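Local coordinates for ribosome inactivating type 1 protein (Iris hollandica, PDB 3MVG) that belongs to the type 1 ribosome-inactivating proteins, the single-chain members of a plant protein family, at residues L111-G125 and E145-L158. Sequence-based numbering, arbitrary orientation.
Sequences LQNVAKSNRENIDLG and ETSVARSLIVLIQL. Unlike the reference sequence in segment 111-125: S117 (reference Gln).
Within the helical core of a ribosome-inactivating protein, helix 108-115 packs on helix 146-164 with L111 and A115 as its knobs. L111 sits among A149, L152, I153 and I156; its CD1 meets I156 CD1 tip to tip at 3.7 Å, while its stem slides past I153 in the opposite direction. A115 fills the next hole, among T146, A149, R150 and I153. Small methyls suit this place: A149 CB lies 3.4 Å from L111 O, and the segment axes come within 7.6 Å, crossing at -136°.

The short helix then stops in a Schellman motif, with K116 at positive phi in the C' position. T146 faces this end, its CG2 against the carbonyls of V114 and A115, and its OG1 bound to a water shared with V114 O.

Beyond the turn the chain runs back along the long helix. Branched I153 serves both parts, CD1 reaching the short helix and CG2 touching R119 CB at 3.6 Å. I122 lays CG2 over one face of the R150 guanidinium and also packs on V154 CG2; a water in the guanidinium plane links R150 NH2 to D123 O. With CG between backbone N and carbonyl carbon (chi1 71°), the R119 side chain turns back so that NH2 bonds Q112 OE1 at 2.9 Å; the backbone N of R119 bonds the same oxygen from the opposite face of the amide plane.

Q157 OE1 lies at the edge of the R119 guanidinium, and Q198 bonds to both side chains. Q157 NE2 donates to I153 O and to a water held by R119 O and I122 O. L124 CD2 lies beside V154 and 3.7 Å from Q157 NE2. No hydrogen bond passes directly between the segments: this is knobs-into-holes packing with water bridges, within the mainly helical part of the ribosome-inactivating protein fold.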
# COMPACT_ATOMS: atom_id res chain seq x y z
N LEU A 111 9.40 -20.10 -16.72
CA LEU A 111 10.36 -19.00 -16.60
C LEU A 111 11.50 -19.34 -15.65
O LEU A 111 12.66 -19.07 -15.95
CB LEU A 111 9.67 -17.72 -16.15
CG LEU A 111 8.70 -17.08 -17.14
CD1 LEU A 111 7.86 -16.03 -16.42
CD2 LEU A 111 9.44 -16.45 -18.31
N GLN A 112 11.16 -19.91 -14.49
CA GLN A 112 12.16 -20.26 -13.49
C GLN A 112 13.11 -21.36 -13.96
O GLN A 112 14.30 -21.34 -13.64
CB GLN A 112 11.50 -20.61 -12.15
CG GLN A 112 10.92 -19.35 -11.51
CD GLN A 112 10.03 -19.60 -10.30
OE1 GLN A 112 9.76 -18.67 -9.55
NE2 GLN A 112 9.55 -20.83 -10.11
N ASN A 113 12.58 -22.30 -14.73
CA ASN A 113 13.42 -23.32 -15.33
C ASN A 113 14.45 -22.70 -16.28
O ASN A 113 15.64 -23.01 -16.20
CB ASN A 113 12.57 -24.35 -16.07
CG ASN A 113 13.41 -25.42 -16.73
OD1 ASN A 113 14.04 -26.24 -16.06
ND2 ASN A 113 13.43 -25.42 -18.06
N VAL A 114 14.00 -21.82 -17.17
CA VAL A 114 14.91 -21.19 -18.14
C VAL A 114 15.90 -20.24 -17.44
O VAL A 114 17.07 -20.19 -17.81
CB VAL A 114 14.12 -20.50 -19.28
CG1 VAL A 114 15.05 -19.76 -20.23
CG2 VAL A 114 13.31 -21.54 -20.05
N ALA A 115 15.42 -19.51 -16.43
CA ALA A 115 16.26 -18.56 -15.70
C ALA A 115 17.27 -19.24 -14.78
O ALA A 115 18.25 -18.63 -14.37
CB ALA A 115 15.40 -17.59 -14.90
N LYS A 116 17.01 -20.51 -14.45
CA LYS A 116 17.87 -21.26 -13.53
C LYS A 116 17.83 -20.65 -12.15
O LYS A 116 18.81 -20.70 -11.41
CB LYS A 116 19.31 -21.30 -14.04
CG LYS A 116 19.47 -21.76 -15.47
CD LYS A 116 20.94 -21.75 -15.88
CE LYS A 116 21.10 -22.03 -17.36
NZ LYS A 116 22.53 -22.15 -17.72
N SER A 117 16.68 -20.07 -11.80
CA SER A 117 16.54 -19.34 -10.56
C SER A 117 15.07 -19.27 -10.18
O SER A 117 14.23 -18.92 -11.01
CB SER A 117 17.08 -17.92 -10.72
OG SER A 117 18.28 -17.93 -11.48
N ASN A 118 14.75 -19.62 -8.94
CA ASN A 118 13.42 -19.37 -8.42
C ASN A 118 13.27 -17.89 -8.10
O ASN A 118 14.23 -17.23 -7.70
CB ASN A 118 13.21 -20.26 -7.20
CG ASN A 118 12.30 -19.65 -6.18
OD1 ASN A 118 11.10 -19.49 -6.41
ND2 ASN A 118 12.85 -19.36 -5.02
N ARG A 119 12.07 -17.35 -8.27
CA ARG A 119 11.88 -15.92 -8.05
C ARG A 119 12.02 -15.48 -6.59
O ARG A 119 12.22 -14.30 -6.32
CB ARG A 119 10.59 -15.41 -8.70
CG ARG A 119 9.30 -15.84 -8.05
CD ARG A 119 8.19 -15.63 -9.05
NE ARG A 119 6.84 -15.89 -8.55
CZ ARG A 119 6.28 -17.10 -8.47
NH1 ARG A 119 5.04 -17.20 -8.04
NH2 ARG A 119 6.97 -18.19 -8.78
N GLU A 120 11.98 -16.44 -5.66
CA GLU A 120 12.32 -16.15 -4.26
C GLU A 120 13.75 -15.62 -4.12
O GLU A 120 14.08 -15.00 -3.11
CB GLU A 120 12.15 -17.39 -3.37
CG GLU A 120 10.72 -17.73 -3.01
CD GLU A 120 10.58 -19.01 -2.21
OE1 GLU A 120 11.34 -19.20 -1.23
OE2 GLU A 120 9.69 -19.82 -2.55
N ASN A 121 14.58 -15.88 -5.13
CA ASN A 121 15.99 -15.49 -5.10
C ASN A 121 16.35 -14.36 -6.07
O ASN A 121 17.53 -14.13 -6.36
CB ASN A 121 16.87 -16.73 -5.33
CG ASN A 121 16.58 -17.84 -4.33
OD1 ASN A 121 16.45 -17.59 -3.13
ND2 ASN A 121 16.48 -19.06 -4.82
N ILE A 122 15.34 -13.65 -6.55
CA ILE A 122 15.52 -12.57 -7.53
C ILE A 122 15.06 -11.24 -6.93
O ILE A 122 13.90 -11.08 -6.57
CB ILE A 122 14.76 -12.88 -8.84
CG1 ILE A 122 15.40 -14.10 -9.53
CG2 ILE A 122 14.74 -11.65 -9.76
CD1 ILE A 122 14.61 -14.64 -10.72
N ASP A 123 16.00 -10.30 -6.81
CA ASP A 123 15.71 -8.96 -6.27
C ASP A 123 14.66 -8.24 -7.10
O ASP A 123 14.71 -8.27 -8.33
CB ASP A 123 16.96 -8.08 -6.24
CG ASP A 123 17.94 -8.45 -5.14
OD1 ASP A 123 17.60 -9.21 -4.22
OD2 ASP A 123 19.09 -7.95 -5.20
N LEU A 124 13.73 -7.58 -6.41
CA LEU A 124 12.74 -6.71 -7.02
C LEU A 124 12.88 -5.30 -6.47
O LEU A 124 13.04 -5.10 -5.27
CB LEU A 124 11.33 -7.24 -6.74
CG LEU A 124 11.00 -8.63 -7.27
CD1 LEU A 124 9.59 -9.01 -6.87
CD2 LEU A 124 11.15 -8.72 -8.80
N GLY A 125 12.77 -4.33 -7.37
CA GLY A 125 12.90 -2.92 -7.03
C GLY A 125 13.12 -2.16 -8.31
O GLY A 125 13.10 -2.75 -9.40
N GLU A 145 18.60 -18.19 -23.64
CA GLU A 145 17.42 -17.48 -23.16
C GLU A 145 17.42 -17.14 -21.67
O GLU A 145 16.49 -16.48 -21.18
CB GLU A 145 16.16 -18.27 -23.49
CG GLU A 145 15.83 -18.36 -24.96
CD GLU A 145 14.64 -19.25 -25.24
OE1 GLU A 145 14.46 -20.26 -24.52
OE2 GLU A 145 13.88 -18.96 -26.18
N THR A 146 18.45 -17.58 -20.94
CA THR A 146 18.47 -17.48 -19.48
C THR A 146 18.07 -16.09 -18.97
O THR A 146 17.16 -15.97 -18.14
CB THR A 146 19.85 -17.87 -18.94
OG1 THR A 146 20.27 -19.07 -19.61
CG2 THR A 146 19.82 -18.09 -17.43
N SER A 147 18.74 -15.06 -19.49
CA SER A 147 18.54 -13.69 -19.01
C SER A 147 17.22 -13.09 -19.47
O SER A 147 16.73 -12.15 -18.83
CB SER A 147 19.71 -12.79 -19.43
OG SER A 147 19.72 -12.59 -20.83
N VAL A 148 16.65 -13.61 -20.55
CA VAL A 148 15.33 -13.17 -21.00
C VAL A 148 14.28 -13.64 -19.99
O VAL A 148 13.45 -12.85 -19.52
CB VAL A 148 14.98 -13.71 -22.40
CG1 VAL A 148 13.57 -13.29 -22.83
CG2 VAL A 148 15.99 -13.20 -23.40
N ALA A 149 14.31 -14.92 -19.63
CA ALA A 149 13.40 -15.44 -18.63
C ALA A 149 13.57 -14.74 -17.29
O ALA A 149 12.59 -14.38 -16.64
CB ALA A 149 13.57 -16.95 -18.48
N ARG A 150 14.82 -14.52 -16.87
CA ARG A 150 15.07 -13.84 -15.61
C ARG A 150 14.46 -12.43 -15.62
O ARG A 150 13.80 -12.01 -14.66
CB ARG A 150 16.56 -13.75 -15.31
CG ARG A 150 16.85 -13.35 -13.88
CD ARG A 150 18.25 -12.79 -13.70
NE ARG A 150 18.53 -12.52 -12.29
CZ ARG A 150 18.09 -11.44 -11.62
NH1 ARG A 150 17.36 -10.51 -12.23
NH2 ARG A 150 18.39 -11.30 -10.34
N SER A 151 14.67 -11.71 -16.72
CA SER A 151 14.17 -10.34 -16.85
C SER A 151 12.65 -10.30 -16.88
O SER A 151 12.04 -9.40 -16.29
CB SER A 151 14.77 -9.66 -18.06
OG SER A 151 16.19 -9.58 -17.91
N LEU A 152 12.04 -11.27 -17.55
CA LEU A 152 10.58 -11.36 -17.57
C LEU A 152 10.00 -11.67 -16.20
O LEU A 152 8.95 -11.15 -15.85
CB LEU A 152 10.11 -12.38 -18.61
CG LEU A 152 10.21 -11.90 -20.06
CD1 LEU A 152 10.00 -13.07 -21.01
CD2 LEU A 152 9.22 -10.77 -20.37
N ILE A 153 10.69 -12.47 -15.40
CA ILE A 153 10.25 -12.71 -14.02
C ILE A 153 10.14 -11.39 -13.26
O ILE A 153 9.17 -11.15 -12.54
CB ILE A 153 11.20 -13.70 -13.30
CG1 ILE A 153 10.99 -15.11 -13.85
CG2 ILE A 153 10.96 -13.68 -11.79
CD1 ILE A 153 12.06 -16.11 -13.43
N VAL A 154 11.16 -10.54 -13.41
CA VAL A 154 11.18 -9.23 -12.75
C VAL A 154 10.04 -8.35 -13.28
O VAL A 154 9.26 -7.80 -12.50
CB VAL A 154 12.55 -8.53 -12.95
CG1 VAL A 154 12.52 -7.09 -12.42
CG2 VAL A 154 13.66 -9.31 -12.24
N LEU A 155 9.93 -8.24 -14.60
CA LEU A 155 8.94 -7.34 -15.21
C LEU A 155 7.50 -7.78 -14.99
O LEU A 155 6.64 -6.96 -14.71
CB LEU A 155 9.24 -7.13 -16.69
CG LEU A 155 10.58 -6.44 -16.95
CD1 LEU A 155 10.86 -6.34 -18.44
CD2 LEU A 155 10.70 -5.07 -16.27
N ILE A 156 7.25 -9.08 -15.12
CA ILE A 156 5.92 -9.61 -14.86
C ILE A 156 5.48 -9.29 -13.43
O ILE A 156 4.36 -8.84 -13.20
CB ILE A 156 5.84 -11.12 -15.15
CG1 ILE A 156 5.90 -11.35 -16.67
CG2 ILE A 156 4.57 -11.73 -14.54
CD1 ILE A 156 6.22 -12.78 -17.09
N GLN A 157 6.37 -9.48 -12.47
CA GLN A 157 6.00 -9.19 -11.09
C GLN A 157 5.79 -7.71 -10.83
O GLN A 157 4.88 -7.34 -10.09
CB GLN A 157 7.01 -9.78 -10.12
CG GLN A 157 6.97 -11.29 -10.07
CD GLN A 157 7.93 -11.83 -9.06
OE1 GLN A 157 7.55 -12.19 -7.95
NE2 GLN A 157 9.20 -11.85 -9.43
N LEU A 158 6.60 -6.85 -11.45
CA LEU A 158 6.52 -5.41 -11.19
C LEU A 158 5.51 -4.67 -12.04
O LEU A 158 5.25 -3.48 -11.80
CB LEU A 158 7.91 -4.77 -11.28
CG LEU A 158 8.91 -5.29 -10.24
CD1 LEU A 158 10.28 -4.69 -10.49
CD2 LEU A 158 8.43 -4.94 -8.85
O HOH W 1 18.61 -21.38 -19.67
O HOH W 2 22.86 -19.60 -19.12
O HOH W 3 19.73 -15.10 -11.71
O HOH W 4 11.51 -12.12 -7.79
O HOH W 5 16.97 -8.91 -9.81